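Local coordinates for protein YchN (Escherichia coli, PDB 1JX7), which is of unknown function but assembles as a homohexamer, a dimer of trimers, and belongs to the DsrE/DsrF-like family, at residues A[16-21]-A[43-48]; A[23-28]-A[35-40]. One frame throughout, in Å; residues are numbered along the deposited sequence.

Interaction 1: residues A[16-21]-A[43-48]; sequences ESLFNS and SDAVTA
Leu18, in the first turn of helix 17-31, reaches across to Ala45 and Ala48 in the 3-10 turn that follows strand 36-41, in the parallel alpha/beta fold of this DsrE-like subunit. The apolar contact rests on this one leucine and two methyl groups three residues apart. The CB atoms of all three residues point toward the opposite segment, and all three side chains are buried. Leu18 CD1 lies 3.8 Å from Ala48 CB, while the branch carbon Leu18 CG stands 4.2 Å from Ala45 CB. The leucine holds CG anti to its backbone N (chi1 -161°), which carries the branch out from the helix toward the two alanines. Pro12, from the preceding loop, touches both Leu18 and Ala48, and Ile61 of helix 61-70 also packs on Ala48. No hydrogen bond crosses between the segments. At the helix start Glu16 occupies the N-cap position, and Asn20 N donates to Glu16 O over 2.8 Å. In the 3-10 turn Thr47 OG1 makes a weak bond, 3.4 Å to Asp44 O. Asp44 also forms a salt bridge with Arg85 of its own chain. Links between subunits come from Glu16 and Asn20, which hydrogen-bond Ser43 of a second subunit, while Asp44 and Thr47 pack on Ala11 and Thr47 of a third subunit. Both segments thus lie beside subunit interfaces, although the apolar centre of the contact is internal to one chain. Across that centre, Leu18 CA and Ala45 CA are 6.7 Å apart.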
loop_
_atom_site.group_PDB
_atom_site.type_symbol
_atom_site.label_atom_id
_atom_site.label_comp_id
_atom_site.label_asym_id
_atom_site.label_seq_id
_atom_site.Cartn_x
_atom_site.Cartn_y
_atom_site.Cartn_z
ATOM N N GLU A 16 -4.592 -8.062 2.509
ATOM C CA GLU A 16 -5.906 -8.656 2.699
ATOM C C GLU A 16 -6.419 -9.022 1.300
ATOM O O GLU A 16 -7.202 -9.955 1.127
ATOM C CB GLU A 16 -6.840 -7.634 3.350
ATOM C CG GLU A 16 -8.172 -8.205 3.763
ATOM C CD GLU A 16 -8.344 -8.222 5.262
ATOM O OE1 GLU A 16 -9.219 -7.483 5.770
ATOM O OE2 GLU A 16 -7.599 -8.971 5.928
ATOM N N SER A 17 -5.957 -8.267 0.316
ATOM C CA SER A 17 -6.366 -8.450 -1.063
ATOM C C SER A 17 -6.223 -9.882 -1.561
ATOM O O SER A 17 -7.134 -10.407 -2.192
ATOM C CB SER A 17 -5.561 -7.497 -1.952
ATOM O OG SER A 17 -4.188 -7.515 -1.592
ATOM N N LEU A 18 -5.092 -10.515 -1.285
ATOM C CA LEU A 18 -4.871 -11.882 -1.731
ATOM C C LEU A 18 -5.899 -12.801 -1.080
ATOM O O LEU A 18 -6.533 -13.619 -1.750
ATOM C CB LEU A 18 -3.466 -12.328 -1.347
ATOM C CG LEU A 18 -2.874 -13.519 -2.091
ATOM C CD1 LEU A 18 -1.640 -13.985 -1.332
ATOM C CD2 LEU A 18 -3.884 -14.657 -2.194
ATOM N N PHE A 19 -6.056 -12.658 0.233
ATOM C CA PHE A 19 -7.002 -13.455 0.991
ATOM C C PHE A 19 -8.401 -13.299 0.401
ATOM O O PHE A 19 -9.123 -14.286 0.231
ATOM C CB PHE A 19 -7.009 -13.011 2.456
ATOM C CG PHE A 19 -8.116 -13.624 3.279
ATOM C CD1 PHE A 19 -8.251 -15.011 3.369
ATOM C CD2 PHE A 19 -9.030 -12.817 3.944
ATOM C CE1 PHE A 19 -9.279 -15.580 4.124
ATOM C CE2 PHE A 19 -10.054 -13.372 4.701
ATOM C CZ PHE A 19 -10.188 -14.754 4.784
ATOM N N ASN A 20 -8.786 -12.069 0.084
ATOM C CA ASN A 20 -10.102 -11.827 -0.490
ATOM C C ASN A 20 -10.277 -12.473 -1.864
ATOM O O ASN A 20 -11.358 -12.957 -2.189
ATOM C CB ASN A 20 -10.389 -10.323 -0.584
ATOM C CG ASN A 20 -10.751 -9.715 0.753
ATOM O OD1 ASN A 20 -11.295 -10.395 1.629
ATOM N ND2 ASN A 20 -10.472 -8.426 0.911
ATOM N N SER A 21 -9.217 -12.473 -2.665
ATOM C CA SER A 21 -9.262 -13.049 -3.994
ATOM C C SER A 21 -9.634 -14.507 -3.916
ATOM O O SER A 21 -10.495 -14.966 -4.652
ATOM C CB SER A 21 -7.909 -12.933 -4.675
ATOM O OG SER A 21 -7.739 -11.639 -5.193
ATOM N N SER A 43 3.681 -10.761 -9.211
ATOM C CA SER A 43 4.511 -10.162 -8.213
ATOM C C SER A 43 4.525 -10.869 -6.862
ATOM O O SER A 43 4.744 -12.082 -6.812
ATOM C CB SER A 43 4.129 -8.708 -8.010
ATOM O OG SER A 43 2.824 -8.604 -7.474
ATOM N N ASP A 44 4.290 -10.156 -5.765
ATOM C CA ASP A 44 4.120 -10.656 -4.407
ATOM C C ASP A 44 3.222 -11.850 -4.065
ATOM O O ASP A 44 3.595 -12.676 -3.212
ATOM C CB ASP A 44 3.757 -9.535 -3.468
ATOM C CG ASP A 44 4.725 -8.386 -3.546
ATOM O OD1 ASP A 44 4.549 -7.427 -2.772
ATOM O OD2 ASP A 44 5.660 -8.445 -4.382
ATOM N N ALA A 45 2.065 -11.967 -4.707
ATOM C CA ALA A 45 1.137 -13.069 -4.431
ATOM C C ALA A 45 1.739 -14.421 -4.794
ATOM O O ALA A 45 1.143 -15.462 -4.557
ATOM C CB ALA A 45 -0.194 -12.861 -5.215
ATOM N N VAL A 46 2.939 -14.393 -5.353
ATOM C CA VAL A 46 3.611 -15.592 -5.803
ATOM C C VAL A 46 4.209 -16.468 -4.714
ATOM O O VAL A 46 4.352 -17.679 -4.891
ATOM C CB VAL A 46 4.697 -15.211 -6.844
ATOM C CG1 VAL A 46 5.753 -16.277 -6.930
ATOM C CG2 VAL A 46 4.036 -15.020 -8.203
ATOM N N THR A 47 4.572 -15.861 -3.577
ATOM C CA THR A 47 5.142 -16.632 -2.479
ATOM C C THR A 47 4.042 -17.472 -1.840
ATOM O O THR A 47 4.329 -18.435 -1.121
ATOM C CB THR A 47 5.811 -15.700 -1.409
ATOM O OG1 THR A 47 4.835 -14.826 -0.831
ATOM C CG2 THR A 47 6.894 -14.854 -2.032
ATOM N N ALA A 48 2.791 -17.115 -2.134
ATOM C CA ALA A 48 1.619 -17.835 -1.628
ATOM C C ALA A 48 1.600 -19.304 -2.078
ATOM O O ALA A 48 0.852 -20.135 -1.546
ATOM C CB ALA A 48 0.366 -17.144 -2.105
#

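Interaction 2: residues A[23-28]-A[35-40]; sequences RLAIAL and LDLRLF
Leu28, Ala25 and Leu37 supply most of the surface where helix 17-31 packs on strand 36-41, the second strand of a beta-alpha-beta unit that begins with strand 3-8. Ala25 is the meeting point for two leucines: its CB lies 4.1 Å from Leu37 CD1 and 4.0 Å from Leu39 CD2. Leu35, just before the strand, and Leu37 and Leu39 in it turn toward the helix, while Asp36 and Arg38 between them form a salt bridge on the other face of the strand. Leu37 extends with CG anti to the backbone N (chi1 -166°), bringing CD1 to the Ala25 backbone as well as its methyl group. One turn later, Leu28 meets Leu35, in the loop leading into the strand, through its CB, 4.3 Å from Leu35 CD1. The interface is entirely apolar in its side chains and has no hydrogen bond between the segments. Ile6 of strand 3-8 and Leu68 of helix 61-70 also pack against Ala25, placing it in the core between sheet and helices. Toward the assembly, Leu28 touches Ala105 of a second subunit. The nearest approach to the helix backbone is Leu37 CD1 to Ala25 O, at 3.4 Å.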
loop_
_atom_site.group_PDB
_atom_site.type_symbol
_atom_site.label_atom_id
_atom_site.label_comp_id
_atom_site.label_asym_id
_atom_site.label_seq_id
_atom_site.Cartn_x
_atom_site.Cartn_y
_atom_site.Cartn_z
ATOM N N ARG A 23 -11.009 -16.081 -1.296
ATOM C CA ARG A 23 -12.300 -16.263 -0.662
ATOM C C ARG A 23 -13.387 -16.113 -1.722
ATOM O O ARG A 23 -14.344 -16.863 -1.734
ATOM C CB ARG A 23 -12.481 -15.234 0.460
ATOM C CG ARG A 23 -13.586 -15.592 1.416
ATOM C CD ARG A 23 -13.605 -14.680 2.628
ATOM N NE ARG A 23 -13.896 -13.284 2.297
ATOM C CZ ARG A 23 -14.003 -12.318 3.199
ATOM N NH1 ARG A 23 -13.847 -12.599 4.485
ATOM N NH2 ARG A 23 -14.272 -11.072 2.828
ATOM N N LEU A 24 -13.214 -15.149 -2.629
ATOM C CA LEU A 24 -14.175 -14.900 -3.696
ATOM C C LEU A 24 -14.111 -16.050 -4.702
ATOM O O LEU A 24 -15.135 -16.468 -5.249
ATOM C CB LEU A 24 -13.844 -13.589 -4.412
ATOM C CG LEU A 24 -14.973 -12.880 -5.178
ATOM C CD1 LEU A 24 -14.381 -11.747 -5.992
ATOM C CD2 LEU A 24 -15.682 -13.825 -6.096
ATOM N N ALA A 25 -12.908 -16.549 -4.938
ATOM C CA ALA A 25 -12.680 -17.646 -5.874
ATOM C C ALA A 25 -13.388 -18.932 -5.437
ATOM O O ALA A 25 -14.062 -19.585 -6.231
ATOM C CB ALA A 25 -11.184 -17.907 -6.026
ATOM N N ILE A 26 -13.227 -19.291 -4.174
ATOM C CA ILE A 26 -13.846 -20.486 -3.625
ATOM C C ILE A 26 -15.359 -20.293 -3.685
ATOM O O ILE A 26 -16.120 -21.250 -3.874
ATOM C CB ILE A 26 -13.399 -20.713 -2.159
ATOM C CG1 ILE A 26 -11.866 -20.886 -2.094
ATOM C CG2 ILE A 26 -14.107 -21.917 -1.591
ATOM C CD1 ILE A 26 -11.261 -20.964 -0.668
ATOM N N ALA A 27 -15.793 -19.040 -3.534
ATOM C CA ALA A 27 -17.206 -18.708 -3.542
ATOM C C ALA A 27 -17.801 -18.818 -4.934
ATOM O O ALA A 27 -18.937 -19.281 -5.093
ATOM C CB ALA A 27 -17.416 -17.306 -3.008
ATOM N N LEU A 28 -17.057 -18.387 -5.946
ATOM C CA LEU A 28 -17.558 -18.457 -7.305
ATOM C C LEU A 28 -17.819 -19.903 -7.687
ATOM O O LEU A 28 -18.837 -20.231 -8.297
ATOM C CB LEU A 28 -16.555 -17.822 -8.266
ATOM C CG LEU A 28 -16.470 -16.297 -8.076
ATOM C CD1 LEU A 28 -15.304 -15.723 -8.851
ATOM C CD2 LEU A 28 -17.791 -15.671 -8.496
ATOM N N LEU A 35 -18.036 -23.800 -13.024
ATOM C CA LEU A 35 -17.456 -22.520 -13.420
ATOM C C LEU A 35 -15.989 -22.641 -13.827
ATOM O O LEU A 35 -15.145 -23.046 -13.016
ATOM C CB LEU A 35 -17.615 -21.519 -12.257
ATOM C CG LEU A 35 -17.109 -20.076 -12.279
ATOM C CD1 LEU A 35 -15.675 -20.050 -11.835
ATOM C CD2 LEU A 35 -17.278 -19.461 -13.656
ATOM N N ASP A 36 -15.701 -22.321 -15.089
ATOM C CA ASP A 36 -14.327 -22.358 -15.620
ATOM C C ASP A 36 -13.590 -21.181 -14.972
ATOM O O ASP A 36 -13.687 -20.035 -15.427
ATOM C CB ASP A 36 -14.349 -22.195 -17.151
ATOM C CG ASP A 36 -12.952 -21.991 -17.751
ATOM O OD1 ASP A 36 -12.253 -21.053 -17.322
ATOM O OD2 ASP A 36 -12.563 -22.759 -18.664
ATOM N N LEU A 37 -12.856 -21.479 -13.902
ATOM C CA LEU A 37 -12.138 -20.461 -13.147
ATOM C C LEU A 37 -10.642 -20.672 -13.229
ATOM O O LEU A 37 -10.153 -21.785 -13.028
ATOM C CB LEU A 37 -12.586 -20.528 -11.682
ATOM C CG LEU A 37 -12.256 -19.401 -10.699
ATOM C CD1 LEU A 37 -12.607 -19.887 -9.298
ATOM C CD2 LEU A 37 -10.780 -19.037 -10.764
ATOM N N ARG A 38 -9.918 -19.592 -13.521
ATOM C CA ARG A 38 -8.464 -19.630 -13.632
ATOM C C ARG A 38 -7.902 -18.549 -12.720
ATOM O O ARG A 38 -8.414 -17.421 -12.692
ATOM C CB ARG A 38 -8.032 -19.362 -15.065
ATOM C CG ARG A 38 -8.335 -20.465 -16.064
ATOM C CD ARG A 38 -7.909 -19.975 -17.426
ATOM N NE ARG A 38 -7.511 -21.042 -18.327
ATOM C CZ ARG A 38 -8.356 -21.803 -19.012
ATOM N NH1 ARG A 38 -9.660 -21.613 -18.889
ATOM N NH2 ARG A 38 -7.890 -22.743 -19.823
ATOM N N LEU A 39 -6.843 -18.895 -11.993
ATOM C CA LEU A 39 -6.189 -17.991 -11.049
ATOM C C LEU A 39 -4.748 -17.721 -11.423
ATOM O O LEU A 39 -3.948 -18.641 -11.537
ATOM C CB LEU A 39 -6.210 -18.608 -9.643
ATOM C CG LEU A 39 -6.878 -17.892 -8.461
ATOM C CD1 LEU A 39 -6.131 -16.597 -8.152
ATOM C CD2 LEU A 39 -8.349 -17.631 -8.784
ATOM N N PHE A 40 -4.412 -16.456 -11.598
ATOM C CA PHE A 40 -3.047 -16.102 -11.925
ATOM C C PHE A 40 -2.514 -15.282 -10.767
ATOM O O PHE A 40 -3.245 -14.466 -10.213
ATOM C CB PHE A 40 -3.005 -15.288 -13.222
ATOM C CG PHE A 40 -1.624 -15.170 -13.804
ATOM C CD1 PHE A 40 -0.762 -14.160 -13.384
ATOM C CD2 PHE A 40 -1.166 -16.116 -14.713
ATOM C CE1 PHE A 40 0.543 -14.094 -13.857
ATOM C CE2 PHE A 40 0.135 -16.057 -15.196
ATOM C CZ PHE A 40 0.995 -15.045 -14.769
#

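From the N terminus, the chain leaves strand 3-8 and enters helix 17-31, whose first turn supplies one side of interaction 1 and whose next turns supply one side of interaction 2. After the helix ends, the chain reverses; strand 36-41 packs back on residues 23-28, so interaction 2 closes a short loop of six intervening residues. Beyond the strand, residues 43-48 return to the helix start and interaction 1 closes the wider, enclosing loop. The two therefore nest without crossing, their centres about 14 Å apart. Together they join the middle of helix 17-31 to the sheet and its start to the 3-10 turn after strand 36-41, and both border the second subunit.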